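Long-range contact in acyl-coenzyme A oxidase (Caenorhabditis elegans, PDB 5K3I), which catalyses the first step of peroxisomal beta-oxidation, using FAD and oxygen to desaturate acyl-CoA thioesters to trans-2-enoyl-CoA with release of hydrogen peroxide: residues 400-405 with 422-427. The protein carries 1 engineered substitution. Residues are numbered along the deposited sequence; the frame is centred on the assembly and turned at random.
Sequences EGIEQA and EIYGVA. With ATP (adenosine-5'-triphosphate), chain N.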
ATOM      1  N   GLU A 400      -3.349   2.056   5.577  1.00 18.47           N
ATOM      2  CA  GLU A 400      -4.477   2.676   4.892  1.00 18.53           C
ATOM      3  C   GLU A 400      -4.323   4.190   4.881  1.00 18.00           C
ATOM      4  O   GLU A 400      -4.542   4.844   3.856  1.00 18.73           O
ATOM      5  CB  GLU A 400      -5.766   2.215   5.582  1.00 21.09           C
ATOM      6  CG  GLU A 400      -7.111   2.616   4.976  1.00 24.82           C
ATOM      7  CD  GLU A 400      -8.240   2.406   5.967  1.00 28.47           C
ATOM      8  OE1 GLU A 400      -8.158   1.396   6.713  1.00 28.75           O
ATOM      9  OE2 GLU A 400      -9.201   3.218   5.998  1.00 34.43           O
ATOM     10  N   GLY A 401      -3.942   4.758   6.025  1.00 19.31           N
ATOM     11  CA  GLY A 401      -3.854   6.205   6.144  1.00 18.44           C
ATOM     12  C   GLY A 401      -2.657   6.803   5.425  1.00 17.69           C
ATOM     13  O   GLY A 401      -2.775   7.844   4.775  1.00 17.18           O
ATOM     14  N   ILE A 402      -1.482   6.183   5.565  1.00 18.74           N
ATOM     15  CA  ILE A 402      -0.305   6.640   4.823  1.00 18.95           C
ATOM     16  C   ILE A 402      -0.602   6.714   3.330  1.00 19.66           C
ATOM     17  O   ILE A 402      -0.218   7.672   2.654  1.00 21.42           O
ATOM     18  CB  ILE A 402       0.919   5.751   5.119  1.00 18.65           C
ATOM     19  CG1 ILE A 402       1.375   5.935   6.567  1.00 19.08           C
ATOM     20  CG2 ILE A 402       2.073   6.087   4.174  1.00 18.54           C
ATOM     21  CD1 ILE A 402       2.359   4.880   7.024  1.00 18.89           C
ATOM     22  N   GLU A 403      -1.264   5.693   2.784  1.00 18.91           N
ATOM     23  CA  GLU A 403      -1.517   5.685   1.346  1.00 18.65           C
ATOM     24  C   GLU A 403      -2.574   6.705   0.928  1.00 18.53           C
ATOM     25  O   GLU A 403      -2.489   7.246  -0.181  1.00 19.03           O
ATOM     26  CB  GLU A 403      -1.882   4.280   0.871  1.00 18.84           C
ATOM     27  CG  GLU A 403      -0.641   3.410   0.702  1.00 18.94           C
ATOM     28  CD  GLU A 403       0.112   3.688  -0.586  1.00 18.96           C
ATOM     29  OE1 GLU A 403      -0.069   2.922  -1.562  1.00 19.84           O
ATOM     30  OE2 GLU A 403       0.884   4.676  -0.614  1.00 18.29           O
ATOM     31  N   GLN A 404      -3.484   7.038   1.836  1.00 19.22           N
ATOM     32  CA  GLN A 404      -4.480   8.063   1.567  1.00 18.96           C
ATOM     33  C   GLN A 404      -3.769   9.424   1.541  1.00 19.08           C
ATOM     34  O   GLN A 404      -4.118  10.301   0.751  1.00 19.34           O
ATOM     35  CB  GLN A 404      -5.572   8.053   2.637  1.00 18.43           C
ATOM     36  CG  GLN A 404      -6.379   6.765   2.687  1.00 18.41           C
ATOM     37  CD  GLN A 404      -7.046   6.444   1.364  1.00 18.37           C
ATOM     38  OE1 GLN A 404      -7.237   5.278   1.019  1.00 19.64           O
ATOM     39  NE2 GLN A 404      -7.405   7.480   0.616  1.00 17.73           N
ATOM     40  N   ALA A 405      -2.768   9.586   2.409  1.00 19.24           N
ATOM     41  CA  ALA A 405      -1.987  10.812   2.491  1.00 19.38           C
ATOM     42  C   ALA A 405      -1.166  11.016   1.225  1.00 19.99           C
ATOM     43  O   ALA A 405      -1.121  12.121   0.671  1.00 20.36           O
ATOM     44  CB  ALA A 405      -1.100  10.780   3.735  1.00 19.40           C
ATOM     45  N   GLU A 422       8.084   5.883   0.658  1.00 19.07           N
ATOM     46  CA  GLU A 422       9.049   5.197   1.509  1.00 19.96           C
ATOM     47  C   GLU A 422       8.495   5.046   2.919  1.00 20.33           C
ATOM     48  O   GLU A 422       8.635   3.980   3.531  1.00 22.62           O
ATOM     49  CB  GLU A 422      10.386   5.949   1.538  1.00 21.65           C
ATOM     50  CG  GLU A 422      11.526   5.222   2.293  1.00 22.47           C
ATOM     51  CD  GLU A 422      11.986   3.932   1.621  1.00 23.06           C
ATOM     52  OE1 GLU A 422      11.913   3.843   0.372  1.00 22.34           O
ATOM     53  OE2 GLU A 422      12.430   3.011   2.350  1.00 21.21           O
ATOM     54  N   ILE A 423       7.883   6.112   3.455  1.00 20.59           N
ATOM     55  CA  ILE A 423       7.188   6.018   4.738  1.00 20.11           C
ATOM     56  C   ILE A 423       6.234   4.832   4.736  1.00 19.62           C
ATOM     57  O   ILE A 423       6.098   4.119   5.735  1.00 19.61           O
ATOM     58  CB  ILE A 423       6.451   7.338   5.049  1.00 19.52           C
ATOM     59  CG1 ILE A 423       7.450   8.468   5.286  1.00 18.94           C
ATOM     60  CG2 ILE A 423       5.546   7.180   6.258  1.00 20.65           C
ATOM     61  CD1 ILE A 423       6.843   9.842   5.282  1.00 18.65           C
ATOM     62  N   TYR A 424       5.569   4.616   3.606  1.00 19.22           N
ATOM     63  CA  TYR A 424       4.611   3.520   3.476  1.00 19.62           C
ATOM     64  C   TYR A 424       5.248   2.131   3.502  1.00 19.21           C
ATOM     65  O   TYR A 424       4.777   1.240   4.209  1.00 19.90           O
ATOM     66  CB  TYR A 424       3.783   3.689   2.199  1.00 19.60           C
ATOM     67  CG  TYR A 424       2.824   2.550   1.937  1.00 19.96           C
ATOM     68  CD1 TYR A 424       1.638   2.437   2.650  1.00 20.54           C
ATOM     69  CD2 TYR A 424       3.105   1.587   0.977  1.00 20.21           C
ATOM     70  CE1 TYR A 424       0.757   1.398   2.414  1.00 20.08           C
ATOM     71  CE2 TYR A 424       2.231   0.544   0.734  1.00 19.45           C
ATOM     72  CZ  TYR A 424       1.059   0.454   1.454  1.00 19.12           C
ATOM     73  OH  TYR A 424       0.186  -0.582   1.216  1.00 19.07           O
ATOM     74  N   GLY A 425       6.313   1.948   2.728  1.00 20.73           N
ATOM     75  CA  GLY A 425       6.992   0.665   2.652  1.00 20.09           C
ATOM     76  C   GLY A 425       7.594   0.245   3.976  1.00 20.26           C
ATOM     77  O   GLY A 425       7.586  -0.936   4.327  1.00 20.62           O
ATOM     78  N   VAL A 426       8.106   1.210   4.737  1.00 20.45           N
ATOM     79  CA  VAL A 426       8.740   0.899   6.014  1.00 19.58           C
ATOM     80  C   VAL A 426       7.693   0.585   7.074  1.00 19.16           C
ATOM     81  O   VAL A 426       7.809  -0.405   7.806  1.00 19.68           O
ATOM     82  CB  VAL A 426       9.657   2.056   6.460  1.00 19.48           C
ATOM     83  CG1 VAL A 426      10.275   1.733   7.823  1.00 19.52           C
ATOM     84  CG2 VAL A 426      10.757   2.309   5.438  1.00 19.11           C
ATOM     85  N   ALA A 427       6.652   1.417   7.157  1.00 18.75           N
ATOM     86  CA  ALA A 427       5.631   1.238   8.185  1.00 18.60           C
ATOM     87  C   ALA A 427       4.861  -0.064   7.977  1.00 18.54           C
ATOM     88  O   ALA A 427       4.567  -0.779   8.941  1.00 18.98           O
ATOM     89  CB  ALA A 427       4.678   2.433   8.202  1.00 18.50           C
TER
HETATM   90  PG  ATP N 703     -18.238   2.857   2.080  1.00 17.11           P
HETATM   91  O1G ATP N 703     -19.459   3.462   1.433  1.00 16.92           O
HETATM   92  O2G ATP N 703     -18.204   1.349   2.058  1.00 17.22           O
HETATM   93  O3G ATP N 703     -17.874   3.471   3.409  1.00 17.87           O
HETATM   94  PB  ATP N 703     -15.495   3.124   1.555  1.00 18.62           P
HETATM   95  O1B ATP N 703     -15.459   2.744   3.016  1.00 19.23           O
HETATM   96  O2B ATP N 703     -14.791   2.258   0.541  1.00 18.19           O
HETATM   97  O3B ATP N 703     -17.031   3.285   1.104  1.00 17.96           O
HETATM   98  PA  ATP N 703     -15.378   5.796   2.412  1.00 19.71           P
HETATM   99  O1A ATP N 703     -15.976   5.164   3.644  1.00 19.21           O
HETATM  100  O2A ATP N 703     -16.169   6.814   1.628  1.00 19.73           O
HETATM  101  O3A ATP N 703     -14.926   4.623   1.404  1.00 19.07           O
HETATM  102  O5' ATP N 703     -13.967   6.456   2.815  1.00 19.33           O
HETATM  103  C5' ATP N 703     -12.943   5.665   3.413  1.00 18.51           C
HETATM  104  C4' ATP N 703     -11.582   6.017   2.822  1.00 18.21           C
HETATM  105  O4' ATP N 703     -11.326   5.220   1.663  1.00 17.86           O
HETATM  106  C3' ATP N 703     -11.498   7.476   2.399  1.00 18.38           C
HETATM  107  O3' ATP N 703     -10.522   8.160   3.190  1.00 18.49           O
HETATM  108  C2' ATP N 703     -11.066   7.466   0.947  1.00 18.39           C
HETATM  109  O2' ATP N 703      -9.900   8.275   0.771  1.00 18.44           O
HETATM  110  C1' ATP N 703     -10.754   6.015   0.622  1.00 18.04           C
HETATM  111  N9  ATP N 703     -11.336   5.656  -0.696  1.00 18.13           N
HETATM  112  C8  ATP N 703     -12.628   5.374  -0.941  1.00 18.30           C
HETATM  113  N7  ATP N 703     -12.825   5.090  -2.254  1.00 18.38           N
HETATM  114  C5  ATP N 703     -11.635   5.193  -2.873  1.00 18.29           C
HETATM  115  C6  ATP N 703     -11.131   5.024  -4.257  1.00 18.38           C
HETATM  116  N6  ATP N 703     -11.963   4.681  -5.269  1.00 18.08           N
HETATM  117  N1  ATP N 703      -9.812   5.226  -4.474  1.00 19.06           N
HETATM  118  C2  ATP N 703      -8.974   5.567  -3.477  1.00 18.46           C
HETATM  119  N3  ATP N 703      -9.363   5.737  -2.202  1.00 18.19           N
HETATM  120  C4  ATP N 703     -10.656   5.567  -1.841  1.00 18.17           C
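Ile402 points at the facing, nearly antiparallel helix, its CG2 and CD1 touching different neighbours on segment 422-427. The CG2 methyl lies 3.7 Å from Tyr424 CA, against the root of that side chain and near the plane of its ring. The longer branch reaches on in an extended shape, carrying CD1 to 3.6 Å from Ala427 CB and 4.0 Å from Ile423 CG2. A branched aliphatic residue suits this place because its two branches can touch different residues at once, while the small methyl of Ala427 lets the tip of the isoleucine settle close to the helix.

These helices, 380-407 and 420-428, belong to the C-alpha1 part of the acyl-CoA oxidase fold, and their segments run at 170° with axes 9.4 Å apart. Gln404, turned from this interface, contributes to the ATP site, which is shared between dimeric partners.

The face of the Tyr424 ring is met by Glu403. Its chain, bent at chi2 (-79°), places the methylene CG over one face of the ring, offset toward the rim, a CH-pi arrangement whose exact spacing is doubtful at this resolution, and the carboxylate stacks with its plane 27° from that of the ring. Both polar ends find partners elsewhere: Glu403 OE2 forms a salt bridge with Arg406, and Tyr424 OH hydrogen-bonds to Glu403 OE1 of the second subunit, so the tyrosine combines a flat surface for its own helix pair with a hydroxyl that links the dimer. A leucine in place of Tyr424 would probably leave that second-subunit glutamate without its hydroxyl partner and uncover the methylene of Glu403.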